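Local coordinates for protein glycosyl hydrolase, family 38 (Enterococcus faecalis, PDB 5KBP) that probably hydrolyses alpha-mannosidic linkages in carbohydrates, as a metal-binding glycoside hydrolase of family 38, at residues 306-311 with 733-738; 688-693 with 714-719. All blocks are in the same frame, centred on the assembly; numbering follows the deposited sequence.

How the contacts relate
Contact 1 sets helix 304-332 of the middle region against the turn leading into strand 737-740 of the C-terminal region, whereas contact 2 lies wholly within the C-terminal region and pairs the end of strand 686-690 with the turn entering strand 718-722. Contact 2 is buried and bound by three hydrogen bonds and a CH-pi contact; contact 1 is smaller, partly buried, and made by van der Waals packing without a hydrogen bond across it. Their centres are about 12 Å apart, and 733-738 touches 714-719 directly: Gln715 N lies 3.0 Å from Asn736 O, and the side-chain amide of Gln715 probably donates to the carbonyl of Leu735.

Contact 1. Residues 306-311 with 733-738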
# COMPACT_ATOMS: atom_id res chain seq x y z
N LEU A 306 13.05 5.44 -2.39
CA LEU A 306 12.87 4.04 -2.77
C LEU A 306 14.16 3.25 -2.57
O LEU A 306 14.14 2.14 -2.04
CB LEU A 306 12.40 3.95 -4.22
CG LEU A 306 11.04 4.54 -4.59
CD1 LEU A 306 10.85 4.49 -6.10
CD2 LEU A 306 9.92 3.80 -3.88
N LYS A 307 15.29 3.82 -3.01
CA LYS A 307 16.57 3.13 -2.88
C LYS A 307 16.97 3.00 -1.41
O LYS A 307 17.57 2.00 -1.02
CB LYS A 307 17.65 3.87 -3.67
CG LYS A 307 17.68 3.55 -5.16
CD LYS A 307 16.55 4.21 -5.92
CE LYS A 307 16.73 4.05 -7.41
NZ LYS A 307 15.60 4.63 -8.18
N GLN A 308 16.65 4.01 -0.60
CA GLN A 308 16.97 3.94 0.82
C GLN A 308 16.16 2.85 1.51
O GLN A 308 16.70 2.07 2.31
CB GLN A 308 16.72 5.29 1.49
CG GLN A 308 17.71 6.37 1.06
CD GLN A 308 17.45 7.70 1.73
OE1 GLN A 308 16.30 8.10 1.94
NE2 GLN A 308 18.51 8.41 2.09
N TRP A 309 14.86 2.78 1.22
CA TRP A 309 14.03 1.73 1.80
C TRP A 309 14.46 0.35 1.31
O TRP A 309 14.45 -0.61 2.08
CB TRP A 309 12.56 1.98 1.47
CG TRP A 309 11.85 2.79 2.51
CD1 TRP A 309 11.75 4.15 2.56
CD2 TRP A 309 11.15 2.29 3.66
NE1 TRP A 309 11.03 4.53 3.67
CE2 TRP A 309 10.65 3.40 4.36
CE3 TRP A 309 10.90 1.01 4.15
CZ2 TRP A 309 9.91 3.27 5.53
CZ3 TRP A 309 10.17 0.88 5.32
CH2 TRP A 309 9.68 2.01 5.99
N ASN A 310 14.83 0.24 0.04
CA ASN A 310 15.27 -1.05 -0.49
C ASN A 310 16.53 -1.52 0.22
O ASN A 310 16.63 -2.70 0.60
CB ASN A 310 15.50 -0.95 -2.00
CG ASN A 310 15.66 -2.30 -2.65
OD1 ASN A 310 15.11 -3.30 -2.18
ND2 ASN A 310 16.43 -2.35 -3.73
N THR A 311 17.50 -0.63 0.41
CA THR A 311 18.70 -0.97 1.16
C THR A 311 18.34 -1.41 2.58
O THR A 311 18.89 -2.39 3.10
CB THR A 311 19.67 0.21 1.19
OG1 THR A 311 20.15 0.47 -0.13
CG2 THR A 311 20.85 -0.08 2.10
N GLU A 733 24.44 4.38 2.01
CA GLU A 733 23.26 3.54 2.24
C GLU A 733 22.15 4.05 1.32
O GLU A 733 21.45 5.01 1.66
CB GLU A 733 22.82 3.57 3.70
CG GLU A 733 23.85 3.06 4.68
CD GLU A 733 23.33 3.02 6.10
OE1 GLU A 733 22.10 3.15 6.28
OE2 GLU A 733 24.14 2.86 7.03
N GLY A 734 21.99 3.42 0.16
CA GLY A 734 20.94 3.78 -0.75
C GLY A 734 21.24 4.95 -1.66
O GLY A 734 20.34 5.42 -2.36
N LEU A 735 22.48 5.44 -1.67
CA LEU A 735 22.89 6.53 -2.56
C LEU A 735 23.64 5.89 -3.72
O LEU A 735 24.87 5.84 -3.76
CB LEU A 735 23.74 7.55 -1.81
CG LEU A 735 23.29 7.89 -0.39
CD1 LEU A 735 24.22 8.93 0.23
CD2 LEU A 735 21.85 8.37 -0.36
N ASN A 736 22.88 5.38 -4.69
CA ASN A 736 23.38 4.44 -5.67
C ASN A 736 23.89 5.09 -6.96
O ASN A 736 24.36 4.37 -7.85
CB ASN A 736 22.29 3.42 -6.01
CG ASN A 736 21.83 2.64 -4.79
OD1 ASN A 736 20.65 2.66 -4.45
ND2 ASN A 736 22.76 1.97 -4.13
N GLU A 737 23.81 6.41 -7.09
CA GLU A 737 24.36 7.11 -8.24
C GLU A 737 25.61 7.88 -7.82
O GLU A 737 25.60 8.61 -6.82
CB GLU A 737 23.35 8.08 -8.86
CG GLU A 737 23.81 8.66 -10.18
CD GLU A 737 22.95 9.81 -10.66
OE1 GLU A 737 23.30 10.98 -10.38
OE2 GLU A 737 21.92 9.55 -11.30
N TYR A 738 26.69 7.71 -8.59
CA TYR A 738 27.93 8.42 -8.35
C TYR A 738 28.56 8.80 -9.68
O TYR A 738 28.14 8.34 -10.75
CB TYR A 738 28.91 7.58 -7.52
CG TYR A 738 29.62 6.51 -8.32
CD1 TYR A 738 29.02 5.28 -8.55
CD2 TYR A 738 30.89 6.73 -8.85
CE1 TYR A 738 29.66 4.30 -9.27
CE2 TYR A 738 31.53 5.75 -9.58
CZ TYR A 738 30.91 4.54 -9.79
OH TYR A 738 31.55 3.56 -10.52
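Gly734 packs directly on the helix face formed by Lys307, Gln308 and Thr311, its CA 4.3 Å from Gln308 CA and 3.5 Å from Thr311 OG1. The approach leaves no room for a side chain, and the positive phi of Gly734 (83°) is one that glycine adopts readily. Beside it, the side-chain oxygen of Asn736 meets the base of the lysine chain, OD1 lying 3.2 Å from Lys307 CG; Lys307 CB is also 3.4 Å from Gly734 O. On the flank, Gln308 NE2 reaches Leu735 CD2 at 4.1 Å, and Leu735 also packs on Phe776 and Tyr778. The contact thus joins two parts of the family 38 fold, a helix of the middle region and a turn between two strands of the C-terminal beta region. Thr311 OG1 turns back to donate to Lys307 O at 3.1 Å, one helical turn earlier, and this carbonyl takes OG1 and Thr311 N from opposite faces of its plane. The bend of Lys307 at chi2 (74°) turns CD away from Asn736; beyond it the ammonium is hydrogen-bonded to the carbonyls of Ala302, Thr299 and Ile356. Asn736 ND2 is held by Gln715 O.

Contact 2. Residues 688-693 with 714-719; sequences EADSIY and HQQAFV
With CG anti to the backbone N (chi1 -170°), Asp690 sets that atom 3.5 Å from Phe718 CE2; Phe718 in turn has CG between its backbone N and carbonyl carbon, the crowded position, which puts it 3.9 Å from Asp690 CB. Asp690 CB sits over the centre of the ring, 3.5 Å from the centroid and 12° off the normal, a CH-pi contact. From there the carboxylate runs out past the CE2 corner on the same side of the ring, stacked with the two planes 12° apart. OD2 uses its anti lone pair to accept from Ala717 N at 3.1 Å, while OD1 is bound by Tyr797 OH, so each carboxylate oxygen has a partner. The main chain of Asp690 is gripped too: its N donates almost straight to Phe718 O at 3.0 Å, from above the carbonyl plane, and its O accepts a more bent bond from Gln716 N at 2.8 Å. Gln716 CG lies 3.4 Å from Ser691 O, and its amide nitrogen, which also meets Ile692 CD1, donates to Phe96 O. Tyr793 stacks on Phe718 as well. Next to this, Ala689 and Val719 form an antiparallel non-hydrogen-bonded pair. Asp690 thus ties a strand end to the turn entering its antiparallel neighbour, within the large beta sheet of the family 38 C-terminal region.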
# COMPACT_ATOMS: atom_id res chain seq x y z
N GLU A 688 37.13 2.01 -8.87
CA GLU A 688 36.43 0.79 -8.48
C GLU A 688 35.12 1.14 -7.79
O GLU A 688 34.99 2.19 -7.15
CB GLU A 688 37.30 -0.08 -7.57
CG GLU A 688 38.54 -0.64 -8.26
CD GLU A 688 39.33 -1.57 -7.36
OE1 GLU A 688 38.92 -1.76 -6.20
OE2 GLU A 688 40.35 -2.11 -7.82
N ALA A 689 34.15 0.24 -7.92
CA ALA A 689 32.84 0.44 -7.32
C ALA A 689 32.24 -0.91 -6.95
O ALA A 689 32.50 -1.92 -7.62
CB ALA A 689 31.89 1.18 -8.27
N ASP A 690 31.45 -0.92 -5.89
CA ASP A 690 30.78 -2.14 -5.46
C ASP A 690 29.63 -2.45 -6.40
O ASP A 690 28.75 -1.62 -6.64
CB ASP A 690 30.26 -1.99 -4.03
CG ASP A 690 29.78 -3.30 -3.44
OD1 ASP A 690 30.41 -4.34 -3.72
OD2 ASP A 690 28.78 -3.29 -2.71
N SER A 691 29.63 -3.67 -6.95
CA SER A 691 28.55 -4.11 -7.83
C SER A 691 27.88 -5.34 -7.25
O SER A 691 27.65 -5.43 -6.04
CB SER A 691 29.08 -4.38 -9.24
OG SER A 691 28.01 -4.60 -10.14
N ILE A 692 27.56 -6.31 -8.11
CA ILE A 692 26.86 -7.53 -7.70
C ILE A 692 27.90 -8.64 -7.58
O ILE A 692 28.37 -9.16 -8.59
CB ILE A 692 25.75 -7.90 -8.68
CG1 ILE A 692 24.78 -6.73 -8.83
CG2 ILE A 692 25.02 -9.15 -8.21
CD1 ILE A 692 24.22 -6.23 -7.51
N TYR A 693 28.24 -9.00 -6.34
CA TYR A 693 29.25 -10.02 -6.06
C TYR A 693 30.56 -9.70 -6.77
O TYR A 693 31.26 -10.60 -7.27
CB TYR A 693 28.75 -11.41 -6.45
CG TYR A 693 27.58 -11.92 -5.65
CD1 TYR A 693 27.70 -12.20 -4.30
CD2 TYR A 693 26.35 -12.14 -6.26
CE1 TYR A 693 26.63 -12.67 -3.57
CE2 TYR A 693 25.27 -12.62 -5.53
CZ TYR A 693 25.42 -12.88 -4.19
OH TYR A 693 24.35 -13.35 -3.46
N HIS A 714 26.46 3.23 -11.69
CA HIS A 714 25.76 2.57 -10.60
C HIS A 714 26.75 2.08 -9.56
O HIS A 714 27.83 1.58 -9.89
CB HIS A 714 24.93 1.39 -11.11
CG HIS A 714 23.98 1.73 -12.21
ND1 HIS A 714 24.37 1.84 -13.53
CD2 HIS A 714 22.65 1.99 -12.19
CE1 HIS A 714 23.32 2.15 -14.27
NE2 HIS A 714 22.27 2.25 -13.48
N GLN A 715 26.39 2.23 -8.29
CA GLN A 715 27.17 1.68 -7.19
C GLN A 715 26.24 1.02 -6.19
O GLN A 715 25.05 1.35 -6.10
CB GLN A 715 28.01 2.75 -6.48
CG GLN A 715 27.20 3.71 -5.61
CD GLN A 715 28.07 4.64 -4.79
OE1 GLN A 715 29.25 4.37 -4.57
NE2 GLN A 715 27.50 5.75 -4.34
N GLN A 716 26.79 0.06 -5.45
CA GLN A 716 26.05 -0.60 -4.38
C GLN A 716 26.42 0.01 -3.04
O GLN A 716 25.76 0.95 -2.57
CB GLN A 716 26.33 -2.10 -4.38
CG GLN A 716 25.48 -2.89 -5.37
CD GLN A 716 24.12 -3.26 -4.80
OE1 GLN A 716 24.01 -3.77 -3.68
NE2 GLN A 716 23.06 -3.00 -5.57
N ALA A 717 27.48 -0.49 -2.42
CA ALA A 717 27.84 -0.09 -1.07
C ALA A 717 28.95 0.96 -1.02
O ALA A 717 29.02 1.71 -0.04
CB ALA A 717 28.28 -1.30 -0.24
N PHE A 718 29.80 1.05 -2.04
CA PHE A 718 30.94 1.96 -1.96
C PHE A 718 31.47 2.26 -3.36
O PHE A 718 31.08 1.64 -4.35
CB PHE A 718 32.05 1.38 -1.08
CG PHE A 718 32.52 0.02 -1.52
CD1 PHE A 718 33.48 -0.10 -2.52
CD2 PHE A 718 32.02 -1.13 -0.94
CE1 PHE A 718 33.92 -1.35 -2.93
CE2 PHE A 718 32.46 -2.38 -1.35
CZ PHE A 718 33.41 -2.48 -2.34
N VAL A 719 32.39 3.22 -3.41
CA VAL A 719 33.17 3.55 -4.59
C VAL A 719 34.55 3.99 -4.12
O VAL A 719 34.68 4.65 -3.09
CB VAL A 719 32.49 4.65 -5.44
CG1 VAL A 719 32.20 5.88 -4.60
CG2 VAL A 719 33.35 5.01 -6.64